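Local coordinates for nicotinate-nucleotide--dimethylbenzimidazole phosphoribosyltransferase (Thermus thermophilus HB8, PDB 1WX1), which probably catalyses synthesis of alpha-ribazole 5'-phosphate from nicotinate mononucleotide and 5,6-dimethylbenzimidazole, a step toward the lower ligand of cobalamin, at residues A[173-176]-A[177-181]; A[194-197]-A[198-202]. All coordinates share one frame; numbering follows the deposited sequence.

Contact 1: residues A[173-176]-A[177-181]; sequences ALTA and ALLGL
L174 meets L178 one turn further along the helix, in the last turns of helix 167-179, which ends in a Schellman-like turn with glycine at C' and a 6-to-1 bond from L181 N to A176 O. The L174 CD1 methyl lies 3.8 Å from L178 CG, the two side chains crossing at a slant. The branches converge on this patch because L174 sends CG to the side away from its backbone N (chi1 179°) while L178 keeps CG beside its own, and L178 CG also rests 3.1 Å from L174 O. Alongside, T175 CG2 and L179 CD1 approach to 3.8 Å, their side chains pointing the same way.

The backbone beneath is regular: L178 N donates to L174 O at 2.9 Å, and L179 N to T175 O nearly along the C=O axis. A176 O then takes one sound bond and one weak one. L181 N reaches A176 O at 3.0 Å, in the carbonyl plane on a lone pair, whereas the bond from G180 N to A176 O, 2.6 Å long but with an N-H...O angle of 117°, is weak. Positive phi at G180 (68°) turns the chain out of the helix and brings L181 N back to that oxygen.

Outside, L259 of helix 252-264 touches T175, L178 and L179, while V186 packs on A176 and L181. T175 is fixed in rotation at its polar end, where OG1 is hydrogen-bonded to both A171 O and Q286 NE2.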
ATOM      1  N   ALA A 173     -19.479  14.282 -15.401  1.00 17.17           N
ATOM      2  CA  ALA A 173     -20.688  14.234 -16.209  1.00 17.73           C
ATOM      3  C   ALA A 173     -21.100  12.793 -16.481  1.00 19.10           C
ATOM      4  O   ALA A 173     -22.271  12.423 -16.314  1.00 18.89           O
ATOM      5  CB  ALA A 173     -20.469  14.975 -17.527  1.00 18.76           C
ATOM      6  N   LEU A 174     -20.133  11.982 -16.898  1.00 17.07           N
ATOM      7  CA  LEU A 174     -20.394  10.582 -17.197  1.00 16.54           C
ATOM      8  C   LEU A 174     -20.841   9.840 -15.942  1.00 17.18           C
ATOM      9  O   LEU A 174     -21.762   9.021 -15.989  1.00 18.61           O
ATOM     10  CB  LEU A 174     -19.140   9.923 -17.775  1.00 17.53           C
ATOM     11  CG  LEU A 174     -19.264   8.432 -18.113  1.00 19.45           C
ATOM     12  CD1 LEU A 174     -20.406   8.224 -19.102  1.00 19.12           C
ATOM     13  CD2 LEU A 174     -17.952   7.929 -18.707  1.00 16.40           C
ATOM     14  N   THR A 175     -20.197  10.130 -14.820  1.00 17.67           N
ATOM     15  CA  THR A 175     -20.552   9.467 -13.572  1.00 18.32           C
ATOM     16  C   THR A 175     -21.971   9.845 -13.158  1.00 20.42           C
ATOM     17  O   THR A 175     -22.782   8.981 -12.819  1.00 20.54           O
ATOM     18  CB  THR A 175     -19.569   9.837 -12.455  1.00 17.31           C
ATOM     19  OG1 THR A 175     -18.258   9.370 -12.801  1.00 17.87           O
ATOM     20  CG2 THR A 175     -19.997   9.205 -11.131  1.00 18.80           C
ATOM     21  N   ALA A 176     -22.272  11.140 -13.194  1.00 21.18           N
ATOM     22  CA  ALA A 176     -23.598  11.619 -12.828  1.00 21.96           C
ATOM     23  C   ALA A 176     -24.665  10.992 -13.725  1.00 22.04           C
ATOM     24  O   ALA A 176     -25.712  10.547 -13.245  1.00 23.06           O
ATOM     25  CB  ALA A 176     -23.651  13.148 -12.926  1.00 20.69           C
ATOM     26  N   ALA A 177     -24.392  10.937 -15.024  1.00 20.99           N
ATOM     27  CA  ALA A 177     -25.335  10.373 -15.978  1.00 22.20           C
ATOM     28  C   ALA A 177     -25.596   8.882 -15.750  1.00 24.72           C
ATOM     29  O   ALA A 177     -26.747   8.440 -15.745  1.00 22.47           O
ATOM     30  CB  ALA A 177     -24.839  10.609 -17.403  1.00 20.18           C
ATOM     31  N   LEU A 178     -24.529   8.111 -15.560  1.00 23.27           N
ATOM     32  CA  LEU A 178     -24.657   6.673 -15.340  1.00 24.22           C
ATOM     33  C   LEU A 178     -25.263   6.309 -13.989  1.00 25.35           C
ATOM     34  O   LEU A 178     -25.999   5.333 -13.883  1.00 28.03           O
ATOM     35  CB  LEU A 178     -23.291   5.992 -15.462  1.00 21.86           C
ATOM     36  CG  LEU A 178     -22.569   6.132 -16.801  1.00 22.34           C
ATOM     37  CD1 LEU A 178     -21.250   5.367 -16.753  1.00 21.89           C
ATOM     38  CD2 LEU A 178     -23.450   5.599 -17.910  1.00 24.29           C
ATOM     39  N   LEU A 179     -24.944   7.084 -12.958  1.00 26.45           N
ATOM     40  CA  LEU A 179     -25.452   6.804 -11.621  1.00 28.95           C
ATOM     41  C   LEU A 179     -26.675   7.634 -11.238  1.00 31.76           C
ATOM     42  O   LEU A 179     -27.271   7.413 -10.184  1.00 32.87           O
ATOM     43  CB  LEU A 179     -24.350   7.028 -10.590  1.00 26.52           C
ATOM     44  CG  LEU A 179     -23.063   6.223 -10.786  1.00 26.35           C
ATOM     45  CD1 LEU A 179     -22.131   6.504  -9.632  1.00 25.89           C
ATOM     46  CD2 LEU A 179     -23.371   4.733 -10.867  1.00 25.36           C
ATOM     47  N   GLY A 180     -27.043   8.586 -12.089  1.00 31.76           N
ATOM     48  CA  GLY A 180     -28.194   9.427 -11.806  1.00 33.82           C
ATOM     49  C   GLY A 180     -27.966  10.361 -10.635  1.00 34.87           C
ATOM     50  O   GLY A 180     -28.886  10.650  -9.870  1.00 36.79           O
ATOM     51  N   LEU A 181     -26.734  10.835 -10.489  1.00 34.70           N
ATOM     52  CA  LEU A 181     -26.387  11.745  -9.406  1.00 35.29           C
ATOM     53  C   LEU A 181     -26.401  13.193  -9.882  1.00 36.71           C
ATOM     54  O   LEU A 181     -26.309  13.464 -11.079  1.00 36.98           O
ATOM     55  CB  LEU A 181     -24.998  11.407  -8.861  1.00 36.34           C
ATOM     56  CG  LEU A 181     -24.842  10.048  -8.176  1.00 36.61           C
ATOM     57  CD1 LEU A 181     -23.385   9.820  -7.808  1.00 35.75           C
ATOM     58  CD2 LEU A 181     -25.727  10.004  -6.934  1.00 38.34           C
TER

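Contact 2: residues A[194-197]-A[198-202]; sequences GEEG and LRRKR
G194 O accepts L198 N at 3.2 Å and E195 O accepts R199 N at 3.0 Å, the i to i+4 bonds of the first turn of helix 195-210, continued by R200 N to E196 O and K201 N to G197 O. On the outer surface E196 and R199 run side by side. E196 OE1 approaches the rim of the R199 guanidinium within its plane, but the salt bridge is long (OE1 to NH1 3.8 Å), and the carboxylate is turned 60° against the guanidinium. E195 and E196 both lie in the first turn, where their negative charge would suit the helix dipole.

R200 folds back instead: a bend at chi3 (-49°) lays one guanidinium face over the backbone, with E196 O 3.8 Å above the centre of its plane. Its NH2 packs 3.7 Å from G197 CA and is hydrogen-bonded to G62 O, while NE bonds weakly to E61 O. With an alanine here, G62 O would probably lose its guanidinium donor and the E196 carbonyl its cover. K201 CG lies 3.2 Å from G197 O, and bends at chi2 and chi3 carry its NZ to a hydrogen bond with G188 O.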
ATOM      1  N   GLY A 194     -10.335  27.242  -7.638  1.00 51.37           N
ATOM      2  CA  GLY A 194     -11.161  28.324  -7.135  1.00 50.11           C
ATOM      3  C   GLY A 194     -12.638  27.975  -7.125  1.00 49.27           C
ATOM      4  O   GLY A 194     -13.070  27.055  -7.822  1.00 49.18           O
ATOM      5  N   GLU A 195     -13.418  28.708  -6.335  1.00 47.67           N
ATOM      6  CA  GLU A 195     -14.851  28.457  -6.247  1.00 45.86           C
ATOM      7  C   GLU A 195     -15.538  28.723  -7.575  1.00 42.07           C
ATOM      8  O   GLU A 195     -16.509  28.053  -7.920  1.00 40.71           O
ATOM      9  CB  GLU A 195     -15.472  29.314  -5.145  1.00 49.04           C
ATOM     10  CG  GLU A 195     -14.958  28.964  -3.760  1.00 54.50           C
ATOM     11  CD  GLU A 195     -15.217  27.511  -3.394  1.00 57.42           C
ATOM     12  OE1 GLU A 195     -16.401  27.129  -3.268  1.00 60.16           O
ATOM     13  OE2 GLU A 195     -14.238  26.750  -3.234  1.00 58.54           O
ATOM     14  N   GLU A 196     -15.034  29.698  -8.325  1.00 38.27           N
ATOM     15  CA  GLU A 196     -15.622  30.000  -9.621  1.00 36.64           C
ATOM     16  C   GLU A 196     -15.475  28.829 -10.590  1.00 33.24           C
ATOM     17  O   GLU A 196     -16.402  28.534 -11.358  1.00 31.09           O
ATOM     18  CB  GLU A 196     -15.001  31.264 -10.220  1.00 39.72           C
ATOM     19  CG  GLU A 196     -15.819  32.535  -9.987  1.00 44.91           C
ATOM     20  CD  GLU A 196     -17.264  32.390 -10.449  1.00 49.14           C
ATOM     21  OE1 GLU A 196     -18.099  31.895  -9.657  1.00 50.00           O
ATOM     22  OE2 GLU A 196     -17.564  32.755 -11.609  1.00 51.02           O
ATOM     23  N   GLY A 197     -14.322  28.156 -10.542  1.00 31.56           N
ATOM     24  CA  GLY A 197     -14.071  27.021 -11.415  1.00 29.70           C
ATOM     25  C   GLY A 197     -15.055  25.934 -11.048  1.00 29.93           C
ATOM     26  O   GLY A 197     -15.683  25.343 -11.936  1.00 28.74           O
ATOM     27  N   LEU A 198     -15.231  25.726  -9.744  1.00 30.30           N
ATOM     28  CA  LEU A 198     -16.118  24.754  -9.159  1.00 30.45           C
ATOM     29  C   LEU A 198     -17.490  24.917  -9.772  1.00 28.37           C
ATOM     30  O   LEU A 198     -18.102  23.970 -10.249  1.00 27.28           O
ATOM     31  CB  LEU A 198     -16.185  25.013  -7.653  1.00 34.23           C
ATOM     32  CG  LEU A 198     -16.092  23.724  -6.832  1.00 38.01           C
ATOM     33  CD1 LEU A 198     -14.702  23.090  -6.895  1.00 40.25           C
ATOM     34  CD2 LEU A 198     -16.395  23.942  -5.349  1.00 36.95           C
ATOM     35  N   ARG A 199     -17.948  26.156  -9.692  1.00 27.99           N
ATOM     36  CA  ARG A 199     -19.238  26.532 -10.197  1.00 25.50           C
ATOM     37  C   ARG A 199     -19.374  26.263 -11.697  1.00 23.16           C
ATOM     38  O   ARG A 199     -20.395  25.745 -12.160  1.00 20.17           O
ATOM     39  CB  ARG A 199     -19.471  28.018  -9.933  1.00 26.51           C
ATOM     40  CG  ARG A 199     -20.890  28.462 -10.187  1.00 28.75           C
ATOM     41  CD  ARG A 199     -21.037  29.952  -9.939  1.00 31.69           C
ATOM     42  NE  ARG A 199     -22.392  30.407 -10.220  1.00 34.56           N
ATOM     43  CZ  ARG A 199     -22.719  31.672 -10.453  1.00 35.08           C
ATOM     44  NH1 ARG A 199     -21.782  32.611 -10.437  1.00 35.30           N
ATOM     45  NH2 ARG A 199     -23.979  31.995 -10.711  1.00 36.80           N
ATOM     46  N   ARG A 200     -18.361  26.633 -12.481  1.00 22.02           N
ATOM     47  CA  ARG A 200     -18.467  26.391 -13.918  1.00 21.72           C
ATOM     48  C   ARG A 200     -18.441  24.907 -14.226  1.00 19.92           C
ATOM     49  O   ARG A 200     -19.085  24.470 -15.156  1.00 18.41           O
ATOM     50  CB  ARG A 200     -17.392  27.139 -14.665  1.00 24.34           C
ATOM     51  CG  ARG A 200     -17.649  28.631 -14.614  1.00 26.25           C
ATOM     52  CD  ARG A 200     -16.641  29.396 -15.457  1.00 28.45           C
ATOM     53  NE  ARG A 200     -15.284  28.966 -15.141  1.00 28.49           N
ATOM     54  CZ  ARG A 200     -14.372  29.707 -14.502  1.00 30.61           C
ATOM     55  NH1 ARG A 200     -14.650  30.948 -14.101  1.00 31.00           N
ATOM     56  NH2 ARG A 200     -13.171  29.206 -14.237  1.00 28.33           N
ATOM     57  N   LYS A 201     -17.734  24.117 -13.422  1.00 20.56           N
ATOM     58  CA  LYS A 201     -17.690  22.675 -13.677  1.00 22.84           C
ATOM     59  C   LYS A 201     -19.071  22.101 -13.425  1.00 21.76           C
ATOM     60  O   LYS A 201     -19.573  21.339 -14.241  1.00 21.40           O
ATOM     61  CB  LYS A 201     -16.646  21.962 -12.802  1.00 23.20           C
ATOM     62  CG  LYS A 201     -15.221  22.402 -13.086  1.00 28.31           C
ATOM     63  CD  LYS A 201     -14.228  21.268 -12.894  1.00 34.39           C
ATOM     64  CE  LYS A 201     -14.185  20.776 -11.467  1.00 35.78           C
ATOM     65  NZ  LYS A 201     -13.124  19.739 -11.305  1.00 38.69           N
ATOM     66  N   ARG A 202     -19.699  22.500 -12.318  1.00 22.61           N
ATOM     67  CA  ARG A 202     -21.034  22.012 -12.003  1.00 23.17           C
ATOM     68  C   ARG A 202     -22.022  22.400 -13.094  1.00 23.00           C
ATOM     69  O   ARG A 202     -22.881  21.599 -13.478  1.00 22.61           O
ATOM     70  CB  ARG A 202     -21.529  22.576 -10.670  1.00 26.78           C
ATOM     71  CG  ARG A 202     -20.679  22.198  -9.476  1.00 33.87           C
ATOM     72  CD  ARG A 202     -21.058  23.053  -8.286  1.00 39.47           C
ATOM     73  NE  ARG A 202     -20.133  22.907  -7.166  1.00 44.99           N
ATOM     74  CZ  ARG A 202     -20.036  23.785  -6.174  1.00 47.92           C
ATOM     75  NH1 ARG A 202     -20.802  24.868  -6.175  1.00 49.17           N
ATOM     76  NH2 ARG A 202     -19.194  23.577  -5.172  1.00 49.81           N
TER

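Contact 1 comes first along the chain, closing helix 167-179, and contact 2 opens helix 195-210; between them lie helix 183-186 and residues 189-193, which are not modelled. Their centres are 18 Å apart and their nearest atoms about 7 Å, so they do not touch, yet the two helices meet at two places. L209, near the far end of helix 195-210, packs on A176 and A177 of contact 1, and K201 NZ of contact 2 bonds weakly to T168 OG1 at the start of helix 167-179. These join the helices across the unmodelled residues, as structural packing, partly buried at contact 1 and superficial at contact 2, away from the predicted proton acceptor E304.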